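Local coordinates for protein octopine dehydrogenase (Pecten maximus, PDB 3C7A) that catalyses the NADH-dependent reductive condensation of L-arginine with pyruvate to D-octopine, and the reverse oxidation, at residues E28-W42 and P69-A83. Sequence-based numbering, arbitrary orientation.
Sequences EVRVLTLFADEAERW and PKVITKDPEIAISGA. With NAD (nicotinamide-adenine-dinucleotide), chain B; EDO (1,2-ethanediol), chain G.
V31 bonds to strand 71-73 through both its N and its O, an example of how a short parallel strand is added to a Rossmann-type sheet. V31 N donates to V71 O at 3.0 Å and V31 O accepts from T73 N at 3.1 Å, both bonds nearly straight; K70 N to V29 O extends the pairing, and T33 N to T73 O is a weak continuation.

Polar side chains add further ties across the contact. The R30 side chain turns sharply about its CG-CD bond (chi3 -77°), which brings NE to 2.9 Å from A79 O in helix 76-80. That oxygen lies near the guanidinium plane, although NE approaches it from above the carbonyl plane, and NH2 adds a weak second bond. NH1 forms a salt bridge with E28 OE2 at 2.8 Å, which helps fix the guanidinium. One water accepts from K74 NZ and donates to D37 OD1 and E40 OE2, linking three charged groups.

Apolar contacts lie on both faces of the strand pair. I72 CD1 sits over the five-membered ring of W42, 4.0 Å from its centroid and 6° off the normal, a CH-pi contact; I72 CG1 lies against V31 CB, and A39 CB rests against the backbone of T73. On the other face L32 CB meets A79 CB at 4.1 Å, while L32 CD1 lies against the backbone of K74.

At the start of helix 38-46, E38 OE1 accepts from the adenosine ribose hydroxyl O2B of NAD, much as the acidic residue after the second strand does in Rossmann dehydrogenases, and T33 OG1 donates to the same oxygen. Strand 27-32 runs between strands 3-8 and 71-73, all parallel, with helix 38-46 packed on the I72 face, where W42 also stacks on H15, and helix 76-80 on the L32 face.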
# COMPACT_ATOMS: atom_id res chain seq x y z
N GLU A 28 -23.27 5.82 10.76
CA GLU A 28 -22.91 5.20 12.05
C GLU A 28 -21.55 4.49 11.94
O GLU A 28 -21.35 3.63 11.07
CB GLU A 28 -24.01 4.23 12.50
CG GLU A 28 -23.71 3.47 13.80
CD GLU A 28 -24.74 2.38 14.09
OE1 GLU A 28 -25.91 2.71 14.38
OE2 GLU A 28 -24.36 1.19 14.05
N VAL A 29 -20.62 4.83 12.84
CA VAL A 29 -19.23 4.34 12.78
C VAL A 29 -18.88 3.41 13.95
O VAL A 29 -19.15 3.72 15.12
CB VAL A 29 -18.20 5.51 12.72
CG1 VAL A 29 -16.76 5.00 12.74
CG2 VAL A 29 -18.44 6.38 11.48
N ARG A 30 -18.26 2.26 13.63
CA ARG A 30 -17.72 1.33 14.63
C ARG A 30 -16.21 1.11 14.41
O ARG A 30 -15.76 0.97 13.27
CB ARG A 30 -18.46 -0.01 14.58
CG ARG A 30 -19.95 0.09 14.84
CD ARG A 30 -20.59 -1.26 15.12
NE ARG A 30 -20.80 -2.06 13.91
CZ ARG A 30 -21.79 -1.88 13.04
NH1 ARG A 30 -22.68 -0.91 13.22
NH2 ARG A 30 -21.89 -2.67 11.98
N VAL A 31 -15.45 1.09 15.50
CA VAL A 31 -13.99 0.91 15.44
C VAL A 31 -13.56 -0.44 16.03
O VAL A 31 -13.97 -0.80 17.15
CB VAL A 31 -13.23 2.08 16.16
CG1 VAL A 31 -11.72 1.91 16.04
CG2 VAL A 31 -13.65 3.43 15.59
N LEU A 32 -12.74 -1.18 15.28
CA LEU A 32 -12.20 -2.47 15.72
C LEU A 32 -10.67 -2.50 15.66
O LEU A 32 -10.08 -2.15 14.63
CB LEU A 32 -12.78 -3.61 14.86
CG LEU A 32 -12.31 -5.06 15.08
CD1 LEU A 32 -12.92 -5.67 16.33
CD2 LEU A 32 -12.61 -5.93 13.86
N THR A 33 -10.04 -2.91 16.76
CA THR A 33 -8.58 -3.12 16.83
C THR A 33 -8.21 -4.39 17.62
O THR A 33 -8.79 -4.66 18.67
CB THR A 33 -7.82 -1.87 17.39
OG1 THR A 33 -6.45 -2.22 17.66
CG2 THR A 33 -8.46 -1.35 18.68
N LEU A 34 -7.25 -5.15 17.09
CA LEU A 34 -6.89 -6.45 17.66
C LEU A 34 -5.49 -6.52 18.29
O LEU A 34 -4.98 -7.61 18.58
CB LEU A 34 -7.03 -7.55 16.59
CG LEU A 34 -8.37 -7.78 15.88
CD1 LEU A 34 -8.19 -8.66 14.65
CD2 LEU A 34 -9.43 -8.36 16.82
N PHE A 35 -4.87 -5.36 18.51
CA PHE A 35 -3.52 -5.29 19.10
C PHE A 35 -3.58 -5.27 20.63
O PHE A 35 -3.69 -4.20 21.25
CB PHE A 35 -2.76 -4.07 18.54
CG PHE A 35 -1.32 -3.97 19.00
CD1 PHE A 35 -0.50 -5.10 19.07
CD2 PHE A 35 -0.77 -2.74 19.33
CE1 PHE A 35 0.83 -5.00 19.49
CE2 PHE A 35 0.55 -2.62 19.75
CZ PHE A 35 1.36 -3.76 19.83
N ALA A 36 -3.51 -6.46 21.23
CA ALA A 36 -3.65 -6.65 22.69
C ALA A 36 -4.92 -5.98 23.23
O ALA A 36 -6.02 -6.25 22.75
CB ALA A 36 -2.39 -6.18 23.43
N ASP A 37 -4.76 -5.09 24.22
CA ASP A 37 -5.90 -4.38 24.82
C ASP A 37 -5.96 -2.90 24.42
O ASP A 37 -6.27 -2.03 25.24
CB ASP A 37 -5.88 -4.52 26.36
CG ASP A 37 -5.89 -5.97 26.82
OD1 ASP A 37 -6.86 -6.71 26.53
OD2 ASP A 37 -4.92 -6.38 27.50
N GLU A 38 -5.66 -2.62 23.15
CA GLU A 38 -5.63 -1.24 22.62
C GLU A 38 -6.99 -0.52 22.66
O GLU A 38 -7.04 0.70 22.84
CB GLU A 38 -5.06 -1.23 21.19
CG GLU A 38 -4.50 0.13 20.73
CD GLU A 38 -3.83 0.07 19.36
OE1 GLU A 38 -4.41 -0.50 18.41
OE2 GLU A 38 -2.71 0.62 19.22
N ALA A 39 -8.07 -1.28 22.50
CA ALA A 39 -9.43 -0.73 22.51
C ALA A 39 -9.86 -0.17 23.87
O ALA A 39 -10.50 0.88 23.94
CB ALA A 39 -10.44 -1.77 22.01
N GLU A 40 -9.51 -0.88 24.94
CA GLU A 40 -9.79 -0.43 26.31
C GLU A 40 -9.00 0.82 26.70
O GLU A 40 -9.49 1.68 27.43
CB GLU A 40 -9.54 -1.55 27.33
CG GLU A 40 -10.61 -2.64 27.35
CD GLU A 40 -10.55 -3.50 28.60
OE1 GLU A 40 -10.60 -2.95 29.72
OE2 GLU A 40 -10.46 -4.74 28.46
N ARG A 41 -7.76 0.92 26.19
CA ARG A 41 -6.90 2.09 26.42
C ARG A 41 -7.46 3.36 25.77
O ARG A 41 -7.40 4.44 26.36
CB ARG A 41 -5.48 1.83 25.90
CG ARG A 41 -4.71 0.72 26.62
CD ARG A 41 -4.20 1.14 28.00
NE ARG A 41 -3.19 0.22 28.50
CZ ARG A 41 -2.82 0.12 29.78
NH1 ARG A 41 -3.38 0.88 30.71
NH2 ARG A 41 -1.88 -0.75 30.13
N TRP A 42 -8.01 3.21 24.56
CA TRP A 42 -8.63 4.32 23.81
C TRP A 42 -9.87 4.86 24.53
O TRP A 42 -10.00 6.07 24.71
CB TRP A 42 -8.99 3.85 22.39
CG TRP A 42 -9.30 4.96 21.38
CD1 TRP A 42 -9.79 6.21 21.64
CD2 TRP A 42 -9.17 4.88 19.95
NE1 TRP A 42 -9.95 6.91 20.47
CE2 TRP A 42 -9.58 6.12 19.42
CE3 TRP A 42 -8.73 3.87 19.07
CZ2 TRP A 42 -9.57 6.39 18.05
CZ3 TRP A 42 -8.72 4.14 17.70
CH2 TRP A 42 -9.14 5.39 17.20
N PRO A 69 -17.61 8.53 17.84
CA PRO A 69 -18.01 7.22 17.30
C PRO A 69 -18.99 6.46 18.20
O PRO A 69 -19.07 6.75 19.40
CB PRO A 69 -16.68 6.45 17.21
CG PRO A 69 -15.60 7.49 17.34
CD PRO A 69 -16.19 8.54 18.22
N LYS A 70 -19.72 5.51 17.62
CA LYS A 70 -20.72 4.71 18.34
C LYS A 70 -20.10 3.74 19.35
O LYS A 70 -20.54 3.68 20.50
CB LYS A 70 -21.62 3.96 17.34
CG LYS A 70 -22.70 3.07 17.96
CD LYS A 70 -23.90 3.88 18.45
CE LYS A 70 -24.95 2.97 19.08
NZ LYS A 70 -26.08 3.76 19.65
N VAL A 71 -19.07 3.00 18.92
CA VAL A 71 -18.40 2.02 19.78
C VAL A 71 -16.94 1.76 19.37
O VAL A 71 -16.60 1.82 18.18
CB VAL A 71 -19.21 0.68 19.88
CG1 VAL A 71 -19.24 -0.07 18.55
CG2 VAL A 71 -18.69 -0.21 21.01
N ILE A 72 -16.08 1.51 20.36
CA ILE A 72 -14.68 1.14 20.14
C ILE A 72 -14.37 -0.16 20.91
O ILE A 72 -14.39 -0.16 22.15
CB ILE A 72 -13.70 2.27 20.56
CG1 ILE A 72 -14.01 3.57 19.80
CG2 ILE A 72 -12.24 1.85 20.34
CD1 ILE A 72 -13.40 4.83 20.41
N THR A 73 -14.10 -1.24 20.19
CA THR A 73 -14.05 -2.59 20.78
C THR A 73 -13.05 -3.56 20.12
O THR A 73 -12.47 -3.25 19.07
CB THR A 73 -15.48 -3.23 20.79
OG1 THR A 73 -15.44 -4.52 21.42
CG2 THR A 73 -16.03 -3.38 19.36
N LYS A 74 -12.86 -4.72 20.75
CA LYS A 74 -12.04 -5.80 20.18
C LYS A 74 -12.88 -7.02 19.74
O LYS A 74 -12.33 -8.00 19.24
CB LYS A 74 -10.94 -6.23 21.17
CG LYS A 74 -11.42 -7.06 22.37
CD LYS A 74 -10.25 -7.75 23.06
CE LYS A 74 -10.71 -8.63 24.21
NZ LYS A 74 -11.20 -7.84 25.38
N ASP A 75 -14.20 -6.93 19.93
CA ASP A 75 -15.13 -8.02 19.62
C ASP A 75 -15.67 -7.89 18.18
O ASP A 75 -16.39 -6.94 17.88
CB ASP A 75 -16.29 -8.03 20.64
CG ASP A 75 -17.21 -9.25 20.51
OD1 ASP A 75 -17.11 -10.02 19.53
OD2 ASP A 75 -18.05 -9.43 21.42
N PRO A 76 -15.32 -8.85 17.29
CA PRO A 76 -15.75 -8.83 15.89
C PRO A 76 -17.26 -9.04 15.66
O PRO A 76 -17.78 -8.60 14.64
CB PRO A 76 -14.96 -9.98 15.26
CG PRO A 76 -14.66 -10.90 16.39
CD PRO A 76 -14.45 -10.01 17.58
N GLU A 77 -17.94 -9.70 16.60
CA GLU A 77 -19.39 -9.95 16.48
C GLU A 77 -20.21 -8.65 16.56
O GLU A 77 -21.23 -8.52 15.88
CB GLU A 77 -19.86 -10.97 17.52
CG GLU A 77 -21.28 -11.50 17.27
CD GLU A 77 -21.71 -12.58 18.26
OE1 GLU A 77 -21.14 -12.66 19.37
OE2 GLU A 77 -22.65 -13.34 17.93
N ILE A 78 -19.75 -7.71 17.39
CA ILE A 78 -20.40 -6.41 17.53
C ILE A 78 -20.06 -5.47 16.35
O ILE A 78 -20.93 -4.78 15.82
CB ILE A 78 -20.05 -5.74 18.89
CG1 ILE A 78 -20.56 -6.60 20.05
CG2 ILE A 78 -20.62 -4.31 18.97
CD1 ILE A 78 -19.97 -6.23 21.41
N ALA A 79 -18.79 -5.47 15.95
CA ALA A 79 -18.28 -4.51 14.96
C ALA A 79 -18.65 -4.81 13.50
O ALA A 79 -18.92 -3.88 12.73
CB ALA A 79 -16.76 -4.37 15.10
N ILE A 80 -18.65 -6.09 13.13
CA ILE A 80 -18.82 -6.50 11.72
C ILE A 80 -20.28 -6.79 11.31
O ILE A 80 -20.65 -6.56 10.16
CB ILE A 80 -17.91 -7.73 11.37
CG1 ILE A 80 -16.42 -7.40 11.58
CG2 ILE A 80 -18.17 -8.24 9.94
CD1 ILE A 80 -15.81 -6.41 10.57
N SER A 81 -21.09 -7.28 12.25
CA SER A 81 -22.48 -7.68 11.95
C SER A 81 -23.36 -6.53 11.45
O SER A 81 -23.58 -5.54 12.17
CB SER A 81 -23.13 -8.36 13.15
OG SER A 81 -22.51 -9.61 13.44
N GLY A 82 -23.84 -6.66 10.22
CA GLY A 82 -24.74 -5.67 9.61
C GLY A 82 -24.07 -4.50 8.88
O GLY A 82 -24.76 -3.59 8.41
N ALA A 83 -22.75 -4.54 8.77
CA ALA A 83 -21.98 -3.45 8.16
C ALA A 83 -22.08 -3.42 6.63
O ALA A 83 -22.05 -4.47 5.98
CB ALA A 83 -20.52 -3.51 8.59
PA NAD B . 0.94 3.42 11.96
O1A NAD B . 2.37 3.09 12.14
O2A NAD B . 0.59 4.69 12.64
O5B NAD B . 0.02 2.20 12.51
C5B NAD B . 0.19 1.68 13.82
C4B NAD B . -0.97 0.74 14.15
O4B NAD B . -0.78 -0.53 13.55
C3B NAD B . -1.12 0.48 15.65
O3B NAD B . -2.01 1.38 16.26
C2B NAD B . -1.62 -0.95 15.72
O2B NAD B . -3.03 -1.00 15.74
C1B NAD B . -1.10 -1.59 14.44
N9A NAD B . 0.10 -2.38 14.78
C8A NAD B . 1.39 -1.92 14.82
N7A NAD B . 2.20 -2.94 15.18
C5A NAD B . 1.45 -4.04 15.39
C6A NAD B . 1.78 -5.34 15.77
N6A NAD B . 3.00 -5.59 16.24
N1A NAD B . 0.78 -6.29 15.90
C2A NAD B . -0.54 -5.94 15.65
N3A NAD B . -0.86 -4.65 15.27
C4A NAD B . 0.12 -3.71 15.14
O3 NAD B . 0.61 3.48 10.37
PN NAD B . -0.05 4.76 9.66
O1N NAD B . 0.83 5.93 9.89
O2N NAD B . -1.48 4.85 10.03
O5D NAD B . 0.04 4.43 8.08
C5D NAD B . -0.55 3.29 7.49
C4D NAD B . 0.10 3.01 6.13
O4D NAD B . 0.03 4.16 5.29
C3D NAD B . 1.57 2.64 6.26
O3D NAD B . 1.83 1.50 5.47
C2D NAD B . 2.32 3.85 5.75
O2D NAD B . 3.51 3.49 5.09
C1D NAD B . 1.32 4.51 4.81
N1N NAD B . 1.48 5.98 4.70
C2N NAD B . 1.49 6.79 5.81
C3N NAD B . 1.64 8.18 5.69
C7N NAD B . 1.41 9.08 6.87
O7N NAD B . 1.65 10.38 6.76
N7N NAD B . 0.94 8.53 8.09
C4N NAD B . 1.78 8.73 4.41
C5N NAD B . 1.77 7.91 3.29
C6N NAD B . 1.61 6.53 3.45
C1 EDO G . -23.08 -1.55 17.98
O1 EDO G . -23.39 -0.64 19.05
C2 EDO G . -24.36 -1.90 17.23
O2 EDO G . -24.93 -0.71 16.68
O HOH W 1 -9.41 -5.91 26.28